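Local coordinates for protein nucleoporin NUP159 (Saccharomyces cerevisiae, PDB 1XIP) that serves as a nuclear pore component in mRNA export, its N-terminal beta-propeller tethering the helicase Dbp5 to the pore, at residues L35-Q41 against I273-Y278; Q131-N136 against S167-N172; Y280-L284 against P337-V342. One frame throughout, in Å; residues are numbered along the deposited sequence.

Interaction 1 (L35-Q41 against I273-Y278)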
ATOM      1  N   LEU A  35      16.084  -0.987  -4.096  1.00 26.22           N
ATOM      2  CA  LEU A  35      14.758  -1.610  -4.110  1.00 25.26           C
ATOM      3  C   LEU A  35      14.252  -1.669  -5.540  1.00 24.80           C
ATOM      4  O   LEU A  35      14.603  -0.805  -6.326  1.00 24.85           O
ATOM      5  CB  LEU A  35      13.786  -0.747  -3.326  1.00 24.68           C
ATOM      6  CG  LEU A  35      13.803  -0.592  -1.813  1.00 25.20           C
ATOM      7  CD1 LEU A  35      13.107  -1.751  -1.172  1.00 24.15           C
ATOM      8  CD2 LEU A  35      15.192  -0.365  -1.205  1.00 25.61           C
ATOM      9  N   PRO A  36      13.413  -2.652  -5.886  1.00 24.33           N
ATOM     10  CA  PRO A  36      12.842  -2.714  -7.237  1.00 24.13           C
ATOM     11  C   PRO A  36      11.969  -1.492  -7.491  1.00 24.27           C
ATOM     12  O   PRO A  36      11.113  -1.191  -6.657  1.00 25.33           O
ATOM     13  CB  PRO A  36      11.988  -3.985  -7.203  1.00 23.84           C
ATOM     14  CG  PRO A  36      12.537  -4.774  -6.094  1.00 23.59           C
ATOM     15  CD  PRO A  36      12.957  -3.777  -5.049  1.00 24.12           C
ATOM     16  N   PHE A  37      12.197  -0.791  -8.601  1.00 23.68           N
ATOM     17  CA  PHE A  37      11.477   0.436  -8.906  1.00 22.79           C
ATOM     18  C   PHE A  37      10.039   0.139  -9.305  1.00 22.32           C
ATOM     19  O   PHE A  37       9.682   0.140 -10.480  1.00 22.41           O
ATOM     20  CB  PHE A  37      12.201   1.245  -9.995  1.00 23.20           C
ATOM     21  CG  PHE A  37      11.759   2.684 -10.074  1.00 23.42           C
ATOM     22  CD1 PHE A  37      11.974   3.559  -9.008  1.00 24.12           C
ATOM     23  CD2 PHE A  37      11.114   3.161 -11.201  1.00 23.66           C
ATOM     24  CE1 PHE A  37      11.546   4.888  -9.077  1.00 23.75           C
ATOM     25  CE2 PHE A  37      10.682   4.491 -11.272  1.00 24.08           C
ATOM     26  CZ  PHE A  37      10.895   5.346 -10.204  1.00 23.72           C
ATOM     27  N   ALA A  38       9.215  -0.115  -8.293  1.00 21.69           N
ATOM     28  CA  ALA A  38       7.805  -0.456  -8.455  1.00 20.82           C
ATOM     29  C   ALA A  38       7.172  -0.218  -7.120  1.00 20.46           C
ATOM     30  O   ALA A  38       7.867  -0.037  -6.107  1.00 21.27           O
ATOM     31  CB  ALA A  38       7.647  -1.907  -8.842  1.00 20.95           C
ATOM     32  N   SER A  39       5.863  -0.196  -7.078  1.00 19.49           N
ATOM     33  CA  SER A  39       5.231  -0.104  -5.794  1.00 19.38           C
ATOM     34  C   SER A  39       5.324  -1.499  -5.196  1.00 19.07           C
ATOM     35  O   SER A  39       5.150  -2.493  -5.895  1.00 19.24           O
ATOM     36  CB  SER A  39       3.813   0.364  -5.940  1.00 19.08           C
ATOM     37  OG  SER A  39       3.081  -0.553  -6.695  1.00 23.14           O
ATOM     38  N   LEU A  40       5.687  -1.584  -3.925  1.00 18.75           N
ATOM     39  CA  LEU A  40       5.993  -2.879  -3.345  1.00 18.00           C
ATOM     40  C   LEU A  40       4.948  -3.226  -2.327  1.00 17.69           C
ATOM     41  O   LEU A  40       4.546  -2.369  -1.547  1.00 17.60           O
ATOM     42  CB  LEU A  40       7.370  -2.880  -2.694  1.00 17.87           C
ATOM     43  CG  LEU A  40       8.607  -2.317  -3.387  1.00 17.40           C
ATOM     44  CD1 LEU A  40       9.759  -2.286  -2.372  1.00 17.87           C
ATOM     45  CD2 LEU A  40       8.980  -3.179  -4.519  1.00 17.17           C
ATOM     46  N   GLN A  41       4.511  -4.483  -2.337  1.00 16.91           N
ATOM     47  CA  GLN A  41       3.528  -4.969  -1.389  1.00 16.69           C
ATOM     48  C   GLN A  41       3.988  -6.301  -0.887  1.00 16.89           C
ATOM     49  O   GLN A  41       3.414  -7.354  -1.226  1.00 17.07           O
ATOM     50  CB  GLN A  41       2.185  -5.084  -2.054  1.00 16.99           C
ATOM     51  CG  GLN A  41       1.557  -3.727  -2.259  1.00 18.95           C
ATOM     52  CD  GLN A  41       0.292  -3.793  -3.047  1.00 19.28           C
ATOM     53  OE1 GLN A  41      -0.800  -3.812  -2.471  1.00 17.68           O
ATOM     54  NE2 GLN A  41       0.419  -3.819  -4.382  1.00 21.53           N
ATOM     55  N   ILE A 273      15.463   7.260   0.513  1.00 27.77           N
ATOM     56  CA  ILE A 273      15.759   6.153  -0.391  1.00 26.90           C
ATOM     57  C   ILE A 273      14.933   6.345  -1.656  1.00 26.12           C
ATOM     58  O   ILE A 273      13.797   6.812  -1.593  1.00 26.22           O
ATOM     59  CB  ILE A 273      15.422   4.763   0.266  1.00 27.00           C
ATOM     60  CG1 ILE A 273      15.974   4.623   1.707  1.00 26.75           C
ATOM     61  CG2 ILE A 273      15.887   3.594  -0.623  1.00 27.58           C
ATOM     62  CD1 ILE A 273      17.386   5.144   1.956  1.00 24.94           C
ATOM     63  N   VAL A 274      15.510   5.999  -2.803  1.00 25.32           N
ATOM     64  CA  VAL A 274      14.785   6.010  -4.074  1.00 24.33           C
ATOM     65  C   VAL A 274      13.691   4.977  -4.044  1.00 23.72           C
ATOM     66  O   VAL A 274      13.942   3.785  -3.929  1.00 23.72           O
ATOM     67  CB  VAL A 274      15.694   5.714  -5.286  1.00 24.47           C
ATOM     68  CG1 VAL A 274      14.859   5.652  -6.581  1.00 24.02           C
ATOM     69  CG2 VAL A 274      16.785   6.755  -5.396  1.00 23.84           C
ATOM     70  N   ARG A 275      12.468   5.459  -4.156  1.00 23.62           N
ATOM     71  CA  ARG A 275      11.287   4.624  -4.114  1.00 22.95           C
ATOM     72  C   ARG A 275      10.312   5.070  -5.151  1.00 22.62           C
ATOM     73  O   ARG A 275      10.194   6.264  -5.427  1.00 22.78           O
ATOM     74  CB  ARG A 275      10.641   4.693  -2.738  1.00 22.39           C
ATOM     75  CG  ARG A 275      11.457   4.004  -1.696  1.00 22.05           C
ATOM     76  CD  ARG A 275      11.502   2.516  -1.885  1.00 21.39           C
ATOM     77  NE  ARG A 275      10.739   1.889  -0.822  1.00 22.36           N
ATOM     78  CZ  ARG A 275       9.564   1.319  -0.964  1.00 21.01           C
ATOM     79  NH1 ARG A 275       8.975   1.238  -2.149  1.00 24.30           N
ATOM     80  NH2 ARG A 275       8.986   0.798   0.079  1.00 20.38           N
ATOM     81  N   PHE A 276       9.639   4.098  -5.745  1.00 22.59           N
ATOM     82  CA  PHE A 276       8.470   4.352  -6.551  1.00 23.00           C
ATOM     83  C   PHE A 276       7.331   4.756  -5.614  1.00 23.78           C
ATOM     84  O   PHE A 276       7.105   4.100  -4.603  1.00 24.23           O
ATOM     85  CB  PHE A 276       8.103   3.096  -7.331  1.00 22.75           C
ATOM     86  CG  PHE A 276       7.004   3.296  -8.324  1.00 22.25           C
ATOM     87  CD1 PHE A 276       7.283   3.766  -9.600  1.00 23.30           C
ATOM     88  CD2 PHE A 276       5.686   3.024  -7.982  1.00 21.41           C
ATOM     89  CE1 PHE A 276       6.251   3.959 -10.532  1.00 24.28           C
ATOM     90  CE2 PHE A 276       4.651   3.216  -8.891  1.00 23.27           C
ATOM     91  CZ  PHE A 276       4.928   3.679 -10.176  1.00 23.30           C
ATOM     92  N   PRO A 277       6.649   5.854  -5.932  1.00 24.37           N
ATOM     93  CA  PRO A 277       5.498   6.348  -5.153  1.00 24.44           C
ATOM     94  C   PRO A 277       4.356   5.376  -5.000  1.00 24.15           C
ATOM     95  O   PRO A 277       3.789   4.943  -5.996  1.00 25.40           O
ATOM     96  CB  PRO A 277       5.027   7.536  -5.972  1.00 24.24           C
ATOM     97  CG  PRO A 277       6.292   8.052  -6.540  1.00 25.91           C
ATOM     98  CD  PRO A 277       6.997   6.775  -7.025  1.00 24.90           C
ATOM     99  N   TYR A 278       4.013   5.046  -3.759  1.00 23.39           N
ATOM    100  CA  TYR A 278       2.888   4.170  -3.477  1.00 22.46           C
ATOM    101  C   TYR A 278       2.361   4.422  -2.070  1.00 22.40           C
ATOM    102  O   TYR A 278       3.129   4.621  -1.130  1.00 22.10           O
ATOM    103  CB  TYR A 278       3.258   2.689  -3.685  1.00 22.10           C
ATOM    104  CG  TYR A 278       2.134   1.746  -3.314  1.00 21.41           C
ATOM    105  CD1 TYR A 278       0.999   1.631  -4.119  1.00 21.34           C
ATOM    106  CD2 TYR A 278       2.201   0.985  -2.142  1.00 20.90           C
ATOM    107  CE1 TYR A 278      -0.048   0.795  -3.759  1.00 23.64           C
ATOM    108  CE2 TYR A 278       1.169   0.153  -1.766  1.00 21.70           C
ATOM    109  CZ  TYR A 278       0.039   0.062  -2.570  1.00 25.07           C
ATOM    110  OH  TYR A 278      -0.996  -0.771  -2.196  1.00 27.57           O
TER
HETATM  111  O   HOH W   1      16.284   1.776  -4.347  1.00 21.16           O
HETATM  112  O   HOH W   2       7.066   1.502  -3.900  1.00 18.93           O
HETATM  113  O   HOH W   3      10.338   1.449  -4.663  1.00 19.51           O

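Interaction 2 (Q131-N136 against S167-N172)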
ATOM      1  N   GLN A 131       2.381  -2.078 -10.491  1.00 28.32           N
ATOM      2  CA  GLN A 131       1.417  -2.287  -9.419  1.00 28.07           C
ATOM      3  C   GLN A 131       0.459  -3.419  -9.697  1.00 27.81           C
ATOM      4  O   GLN A 131      -0.012  -3.577 -10.822  1.00 28.14           O
ATOM      5  CB  GLN A 131       0.616  -1.013  -9.143  1.00 28.05           C
ATOM      6  CG  GLN A 131       0.028  -0.981  -7.717  1.00 27.27           C
ATOM      7  CD  GLN A 131      -0.897   0.177  -7.494  1.00 26.31           C
ATOM      8  OE1 GLN A 131      -0.475   1.319  -7.570  1.00 29.50           O
ATOM      9  NE2 GLN A 131      -2.165  -0.107  -7.233  1.00 24.03           N
ATOM     10  N   LEU A 132       0.170  -4.192  -8.655  1.00 27.41           N
ATOM     11  CA  LEU A 132      -0.781  -5.282  -8.721  1.00 27.43           C
ATOM     12  C   LEU A 132      -1.699  -5.169  -7.546  1.00 28.08           C
ATOM     13  O   LEU A 132      -1.256  -4.829  -6.439  1.00 28.58           O
ATOM     14  CB  LEU A 132      -0.066  -6.618  -8.615  1.00 27.28           C
ATOM     15  CG  LEU A 132       0.705  -7.126  -9.813  1.00 26.57           C
ATOM     16  CD1 LEU A 132       2.169  -7.200  -9.481  1.00 25.90           C
ATOM     17  CD2 LEU A 132       0.183  -8.485 -10.162  1.00 27.98           C
ATOM     18  N   LYS A 133      -2.975  -5.452  -7.775  1.00 28.43           N
ATOM     19  CA  LYS A 133      -3.938  -5.601  -6.703  1.00 29.08           C
ATOM     20  C   LYS A 133      -4.786  -6.822  -6.963  1.00 29.23           C
ATOM     21  O   LYS A 133      -5.268  -7.053  -8.090  1.00 28.11           O
ATOM     22  CB  LYS A 133      -4.842  -4.382  -6.604  1.00 29.66           C
ATOM     23  CG  LYS A 133      -4.641  -3.512  -5.364  1.00 33.38           C
ATOM     24  CD  LYS A 133      -5.135  -4.167  -4.049  1.00 38.89           C
ATOM     25  CE  LYS A 133      -4.363  -3.601  -2.805  1.00 41.49           C
ATOM     26  NZ  LYS A 133      -4.202  -4.567  -1.632  1.00 41.73           N
ATOM     27  N   ASN A 134      -4.972  -7.610  -5.915  1.00 29.72           N
ATOM     28  CA  ASN A 134      -5.881  -8.726  -5.981  1.00 30.70           C
ATOM     29  C   ASN A 134      -7.236  -8.346  -5.406  1.00 30.64           C
ATOM     30  O   ASN A 134      -7.305  -7.754  -4.329  1.00 30.57           O
ATOM     31  CB  ASN A 134      -5.302  -9.912  -5.238  1.00 30.91           C
ATOM     32  CG  ASN A 134      -6.303 -11.021  -5.070  1.00 33.10           C
ATOM     33  OD1 ASN A 134      -6.500 -11.518  -3.968  1.00 36.30           O
ATOM     34  ND2 ASN A 134      -6.958 -11.408  -6.169  1.00 33.50           N
ATOM     35  N   VAL A 135      -8.317  -8.652  -6.118  1.00 30.81           N
ATOM     36  CA  VAL A 135      -9.633  -8.322  -5.557  1.00 31.33           C
ATOM     37  C   VAL A 135     -10.458  -9.549  -5.171  1.00 31.79           C
ATOM     38  O   VAL A 135     -10.683  -9.797  -3.967  1.00 32.65           O
ATOM     39  CB  VAL A 135     -10.408  -7.204  -6.326  1.00 31.05           C
ATOM     40  CG1 VAL A 135     -10.302  -7.367  -7.826  1.00 30.71           C
ATOM     41  CG2 VAL A 135     -11.844  -7.135  -5.856  1.00 31.36           C
ATOM     42  N   ASN A 136     -10.876 -10.354  -6.137  1.00 31.27           N
ATOM     43  CA  ASN A 136     -11.427 -11.648  -5.743  1.00 30.89           C
ATOM     44  C   ASN A 136     -10.624 -12.760  -6.363  1.00 30.76           C
ATOM     45  O   ASN A 136      -9.641 -13.220  -5.791  1.00 30.66           O
ATOM     46  CB  ASN A 136     -12.909 -11.756  -6.107  1.00 30.95           C
ATOM     47  CG  ASN A 136     -13.780 -10.876  -5.242  1.00 31.33           C
ATOM     48  OD1 ASN A 136     -13.830 -11.036  -4.018  1.00 32.09           O
ATOM     49  ND2 ASN A 136     -14.458  -9.921  -5.867  1.00 31.66           N
ATOM     50  N   SER A 167      -1.779   5.674 -11.563  1.00 23.88           N
ATOM     51  CA  SER A 167      -2.118   5.016 -10.321  1.00 23.35           C
ATOM     52  C   SER A 167      -3.545   4.502 -10.369  1.00 22.98           C
ATOM     53  O   SER A 167      -4.421   5.117 -10.954  1.00 23.17           O
ATOM     54  CB  SER A 167      -1.954   5.974  -9.129  1.00 23.45           C
ATOM     55  OG  SER A 167      -1.953   5.248  -7.902  1.00 22.63           O
ATOM     56  N   PHE A 168      -3.778   3.376  -9.731  1.00 22.85           N
ATOM     57  CA  PHE A 168      -5.127   2.856  -9.600  1.00 22.48           C
ATOM     58  C   PHE A 168      -5.345   2.322  -8.184  1.00 22.55           C
ATOM     59  O   PHE A 168      -4.397   2.093  -7.447  1.00 22.58           O
ATOM     60  CB  PHE A 168      -5.388   1.772 -10.649  1.00 22.04           C
ATOM     61  CG  PHE A 168      -4.814   0.417 -10.283  1.00 21.52           C
ATOM     62  CD1 PHE A 168      -5.609  -0.547  -9.659  1.00 21.42           C
ATOM     63  CD2 PHE A 168      -3.487   0.103 -10.579  1.00 20.59           C
ATOM     64  CE1 PHE A 168      -5.089  -1.804  -9.327  1.00 21.95           C
ATOM     65  CE2 PHE A 168      -2.957  -1.148 -10.261  1.00 20.21           C
ATOM     66  CZ  PHE A 168      -3.757  -2.103  -9.628  1.00 21.37           C
ATOM     67  N   ASP A 169      -6.602   2.136  -7.813  1.00 23.08           N
ATOM     68  CA  ASP A 169      -6.948   1.454  -6.570  1.00 23.92           C
ATOM     69  C   ASP A 169      -8.237   0.667  -6.796  1.00 23.77           C
ATOM     70  O   ASP A 169      -9.064   1.080  -7.590  1.00 24.09           O
ATOM     71  CB  ASP A 169      -7.112   2.474  -5.432  1.00 23.73           C
ATOM     72  CG  ASP A 169      -7.090   1.833  -4.054  1.00 25.80           C
ATOM     73  OD1 ASP A 169      -6.742   0.618  -3.936  1.00 28.75           O
ATOM     74  OD2 ASP A 169      -7.404   2.470  -3.019  1.00 26.37           O
ATOM     75  N   VAL A 170      -8.387  -0.476  -6.125  1.00 24.16           N
ATOM     76  CA  VAL A 170      -9.643  -1.230  -6.149  1.00 24.09           C
ATOM     77  C   VAL A 170     -10.109  -1.619  -4.779  1.00 24.72           C
ATOM     78  O   VAL A 170      -9.295  -1.840  -3.860  1.00 24.59           O
ATOM     79  CB  VAL A 170      -9.557  -2.567  -6.910  1.00 24.08           C
ATOM     80  CG1 VAL A 170     -10.253  -2.474  -8.249  1.00 24.85           C
ATOM     81  CG2 VAL A 170      -8.149  -3.073  -7.023  1.00 22.66           C
ATOM     82  N   THR A 171     -11.431  -1.721  -4.653  1.00 25.06           N
ATOM     83  CA  THR A 171     -12.061  -2.432  -3.557  1.00 25.81           C
ATOM     84  C   THR A 171     -12.892  -3.554  -4.164  1.00 26.66           C
ATOM     85  O   THR A 171     -12.857  -3.779  -5.370  1.00 27.29           O
ATOM     86  CB  THR A 171     -12.971  -1.498  -2.746  1.00 25.92           C
ATOM     87  OG1 THR A 171     -14.004  -0.967  -3.603  1.00 26.27           O
ATOM     88  CG2 THR A 171     -12.200  -0.273  -2.250  1.00 24.85           C
ATOM     89  N   ASN A 172     -13.660  -4.238  -3.332  1.00 27.38           N
ATOM     90  CA  ASN A 172     -14.573  -5.243  -3.819  1.00 28.23           C
ATOM     91  C   ASN A 172     -15.598  -4.739  -4.841  1.00 28.52           C
ATOM     92  O   ASN A 172     -16.118  -5.524  -5.623  1.00 28.54           O
ATOM     93  CB  ASN A 172     -15.296  -5.892  -2.656  1.00 28.32           C
ATOM     94  CG  ASN A 172     -15.770  -7.265  -2.992  1.00 29.68           C
ATOM     95  OD1 ASN A 172     -16.904  -7.450  -3.447  1.00 30.94           O
ATOM     96  ND2 ASN A 172     -14.895  -8.252  -2.813  1.00 30.68           N
TER
HETATM   97  O   HOH W   4       0.191   3.687  -8.209  1.00 41.07           O

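Interaction 3 (Y280-L284 against P337-V342)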
ATOM      1  N   TYR A 280       0.351   3.017   1.078  1.00 22.38           N
ATOM      2  CA  TYR A 280      -0.114   1.826   1.801  1.00 22.51           C
ATOM      3  C   TYR A 280      -1.391   2.125   2.578  1.00 23.84           C
ATOM      4  O   TYR A 280      -1.474   3.148   3.247  1.00 24.28           O
ATOM      5  CB  TYR A 280       0.989   1.295   2.730  1.00 21.45           C
ATOM      6  CG  TYR A 280       2.205   0.836   1.965  1.00 19.13           C
ATOM      7  CD1 TYR A 280       2.304  -0.474   1.500  1.00 16.03           C
ATOM      8  CD2 TYR A 280       3.228   1.723   1.650  1.00 16.72           C
ATOM      9  CE1 TYR A 280       3.393  -0.889   0.779  1.00 14.80           C
ATOM     10  CE2 TYR A 280       4.312   1.323   0.916  1.00 15.64           C
ATOM     11  CZ  TYR A 280       4.393   0.014   0.479  1.00 16.52           C
ATOM     12  OH  TYR A 280       5.494  -0.403  -0.249  1.00 17.29           O
ATOM     13  N   LYS A 281      -2.391   1.254   2.449  1.00 25.27           N
ATOM     14  CA  LYS A 281      -3.671   1.437   3.118  1.00 27.28           C
ATOM     15  C   LYS A 281      -4.190   0.157   3.783  1.00 29.18           C
ATOM     16  O   LYS A 281      -4.247  -0.909   3.183  1.00 28.96           O
ATOM     17  CB  LYS A 281      -4.729   2.012   2.172  1.00 27.33           C
ATOM     18  CG  LYS A 281      -6.055   2.363   2.867  1.00 26.79           C
ATOM     19  CD  LYS A 281      -7.235   2.421   1.894  1.00 28.81           C
ATOM     20  CE  LYS A 281      -7.458   1.097   1.144  1.00 30.84           C
ATOM     21  NZ  LYS A 281      -8.271   1.245  -0.119  1.00 31.79           N
ATOM     22  N   VAL A 282      -4.560   0.303   5.047  1.00 31.94           N
ATOM     23  CA  VAL A 282      -5.156  -0.750   5.820  1.00 34.44           C
ATOM     24  C   VAL A 282      -6.476  -0.197   6.335  1.00 36.54           C
ATOM     25  O   VAL A 282      -6.537   0.927   6.816  1.00 36.57           O
ATOM     26  CB  VAL A 282      -4.233  -1.137   6.966  1.00 34.19           C
ATOM     27  CG1 VAL A 282      -5.019  -1.615   8.157  1.00 34.72           C
ATOM     28  CG2 VAL A 282      -3.264  -2.194   6.506  1.00 34.36           C
ATOM     29  N   THR A 283      -7.537  -0.979   6.199  1.00 39.52           N
ATOM     30  CA  THR A 283      -8.868  -0.523   6.561  1.00 42.21           C
ATOM     31  C   THR A 283      -9.382  -1.291   7.762  1.00 44.49           C
ATOM     32  O   THR A 283      -9.407  -2.514   7.752  1.00 44.84           O
ATOM     33  CB  THR A 283      -9.823  -0.693   5.382  1.00 41.96           C
ATOM     34  OG1 THR A 283      -9.307   0.000   4.236  1.00 41.65           O
ATOM     35  CG2 THR A 283     -11.139  -0.016   5.675  1.00 41.83           C
ATOM     36  N   LEU A 284      -9.774  -0.557   8.803  1.00 47.49           N
ATOM     37  CA  LEU A 284     -10.392  -1.137  10.001  1.00 50.23           C
ATOM     38  C   LEU A 284     -11.816  -0.614  10.159  1.00 52.43           C
ATOM     39  O   LEU A 284     -12.056   0.341  10.905  1.00 52.85           O
ATOM     40  CB  LEU A 284      -9.564  -0.834  11.257  1.00 49.75           C
ATOM     41  CG  LEU A 284      -8.054  -0.950  11.096  1.00 49.36           C
ATOM     42  CD1 LEU A 284      -7.347  -0.402  12.306  1.00 49.54           C
ATOM     43  CD2 LEU A 284      -7.670  -2.390  10.859  1.00 49.73           C
ATOM     44  N   PRO A 337       8.145   1.745   4.489  1.00 20.21           N
ATOM     45  CA  PRO A 337       7.524   0.419   4.420  1.00 19.42           C
ATOM     46  C   PRO A 337       7.629  -0.190   3.029  1.00 18.48           C
ATOM     47  O   PRO A 337       7.589   0.529   2.047  1.00 18.30           O
ATOM     48  CB  PRO A 337       6.057   0.695   4.777  1.00 19.28           C
ATOM     49  CG  PRO A 337       5.824   2.115   4.393  1.00 19.50           C
ATOM     50  CD  PRO A 337       7.138   2.818   4.508  1.00 19.94           C
ATOM     51  N   ILE A 338       7.763  -1.504   2.960  1.00 17.74           N
ATOM     52  CA  ILE A 338       7.690  -2.202   1.685  1.00 17.46           C
ATOM     53  C   ILE A 338       6.490  -3.167   1.694  1.00 18.14           C
ATOM     54  O   ILE A 338       6.157  -3.768   0.665  1.00 18.78           O
ATOM     55  CB  ILE A 338       9.008  -2.946   1.381  1.00 17.42           C
ATOM     56  CG1 ILE A 338       9.189  -4.131   2.337  1.00 16.35           C
ATOM     57  CG2 ILE A 338      10.209  -1.997   1.455  1.00 15.63           C
ATOM     58  CD1 ILE A 338      10.362  -4.996   2.005  1.00 14.95           C
ATOM     59  N   GLY A 339       5.851  -3.299   2.864  1.00 17.75           N
ATOM     60  CA  GLY A 339       4.603  -4.030   3.019  1.00 17.19           C
ATOM     61  C   GLY A 339       3.923  -3.696   4.344  1.00 17.33           C
ATOM     62  O   GLY A 339       4.598  -3.279   5.319  1.00 16.73           O
ATOM     63  N   VAL A 340       2.591  -3.867   4.383  1.00 17.05           N
ATOM     64  CA  VAL A 340       1.764  -3.552   5.557  1.00 16.81           C
ATOM     65  C   VAL A 340       0.650  -4.585   5.626  1.00 17.87           C
ATOM     66  O   VAL A 340       0.121  -4.979   4.618  1.00 19.04           O
ATOM     67  CB  VAL A 340       1.146  -2.120   5.448  1.00 16.65           C
ATOM     68  CG1 VAL A 340       0.358  -1.760   6.668  1.00 15.53           C
ATOM     69  CG2 VAL A 340       2.197  -1.068   5.213  1.00 15.60           C
ATOM     70  N   ALA A 341       0.288  -5.050   6.805  1.00 19.14           N
ATOM     71  CA  ALA A 341      -0.777  -6.054   6.890  1.00 19.96           C
ATOM     72  C   ALA A 341      -1.438  -6.060   8.268  1.00 20.56           C
ATOM     73  O   ALA A 341      -0.892  -5.486   9.211  1.00 21.29           O
ATOM     74  CB  ALA A 341      -0.243  -7.434   6.535  1.00 19.75           C
ATOM     75  N   VAL A 342      -2.610  -6.688   8.379  1.00 21.07           N
ATOM     76  CA  VAL A 342      -3.381  -6.652   9.628  1.00 22.20           C
ATOM     77  C   VAL A 342      -3.601  -8.013  10.255  1.00 22.71           C
ATOM     78  O   VAL A 342      -4.055  -8.953   9.606  1.00 22.32           O
ATOM     79  CB  VAL A 342      -4.767  -5.953   9.450  1.00 22.69           C
ATOM     80  CG1 VAL A 342      -5.424  -5.717  10.783  1.00 21.33           C
ATOM     81  CG2 VAL A 342      -4.593  -4.615   8.719  1.00 22.96           C
TER

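Interaction 1 (L35-Q41 against I273-Y278)
Ala-38 and Phe-276 bring their CA atoms to 5.2 Å, yet neither segment is a regular strand; two irregular connections between propeller blades lie against each other. Three aromatic side chains, Phe-276, Phe-37 and Tyr-278, give the largest single shares of the contact. Phe-276 puts its CD1 edge over one face of Phe-37, a T-shaped pair with centroids 5.5 Å apart and planes at 89°. Its CG stands anti to the backbone N (chi1 -173°), which swings the ring along the opposite chain so that CB also rests on the carbonyl of Ala-38. Beyond it, Tyr-278 CB and CG close over Ser-39 CB, while Ser-39 OG bonds to Phe-130 O.

The bent Arg-275 side chain passes Leu-35 with its CD and lays one guanidinium face on Leu-40 CD1, which comes within 3.6 Å of NH1. Water supplies the polar link: water 3 accepts from both Arg-275 NH1 (2.9 Å) and Phe-276 N, and water 1 ties Leu-35 N to Val-274 O.

Inner strands of several blades surround this layer. Strand 90-96 packs on Pro-36, Ala-38 and Leu-40 through Ile-91, strand 129-134 touches Ser-39 and Tyr-278 through Gln-131, and strand 337-343 sends Ile-338 against Leu-35, Leu-40 and Arg-275.

Interaction 2 (Q131-N136 against S167-N172)
Gln-131 and Phe-168 reach toward each other between the innermost strands of two successive blades of the beta-propeller. The strand axes run nearly parallel, 9° apart with a closest approach of 7.9 Å, and side chains rather than backbone hydrogen bonds fill the interval.

Gln-131 NE2 lies over one face of the Phe-168 ring, toward its rim, 3.3 Å from CE2; amide and ring planes are 22° apart. That same NE2 donates to Phe-168 O at 3.1 Å, with an N-H...O angle of 161°. The acceptor sits in the amide plane of Gln-131, but the donor stands above the carbonyl plane and so approaches away from a lone pair. Bond and ring contact together should limit rotation of the amide. At its other end OE1 accepts a hydrogen bond from water 4, which also pairs with Ser-167 OG; that hydroxyl is further bonded to Val-219 N.

Phe-168 places CG between its own backbone N and carbonyl carbon (chi1 80°), and this carries the ring toward the facing strand, where CE1 meets Lys-133 CB. Val-170 CG2 meets Lys-133 CB at 3.6 Å, the two side chains lying alongside and pointing opposite ways. Val-135 CG2 rests on Thr-171 O, and at the solvent-facing end Asn-172 ND2 gives a weak hydrogen bond to Asn-136 OD1 at 3.2 Å.

Interaction 3 (Y280-L284 against P337-V342)
Neighbouring blades of the beta-propeller meet here through their innermost strands, where Tyr-280 and Val-282 face Pro-337, Val-340 and Val-342. Strands 280-284 and 339-342 point the same way, 5° apart, with axes 7.3 Å from each other at closest approach. No hydrogen bond crosses, which makes this an apolar interface between two sheets and not the joining of strands within one.

Tyr-280 covers the most ground. With CG anti to the carbonyl carbon (chi1 -63°), the ring is laid along the start of the opposite segment: CB touches Val-340 CG2 at 3.6 Å, CD2 meets Pro-337 CG at 3.8 Å, and CE1 passes Gly-339 N at 4.0 Å. Pro-337 contributes CB and CG from one side of the ring plane. The buried hydroxyl donates to Leu-40 O, in the loop between strands 18-26 and 43-46. A phenylalanine in its place would lack the hydroxyl, and Leu-40 O would probably be left without this donor. Farther along, Val-282 CG2 packs on Val-340 CG1 at 3.7 Å, and Leu-284 CD2 approaches Val-342 CG1 at 4.0 Å. The modelled approach of Val-282 to Val-342 is too short for carbons, and its detail is doubtful.

Each strand is hydrogen-bonded within its own sheet. Strand 292-299 pairs with Tyr-280, Val-282 and Leu-284, whereas strand 365-370 pairs with the other segment, Ile-338 and Gly-339 forming a classic beta bulge opposite Leu-369; on the far side strand 43-46 touches Ala-341.

In the fold
Interactions 2 and 3 are contacts of one type, nearly parallel innermost strands of adjacent blades, but differ in chemistry: interaction 3 is buried and apolar, whereas interaction 2 combines amides and water with apolar contacts and reaches a solvent-facing end. Interaction 1, partly buried, joins two interblade connections through aromatic rings and bridging waters. It also touches both others. Gln-41 NE2 probably bonds to Leu-132 O at 2.8 Å, toward interaction 2, and the same loop, 35-41, meets both segments of interaction 3. Between interactions 2 and 3 runs a long, weak ion pair, Asp-169 OD2 to Lys-281 NZ at 3.3 Å.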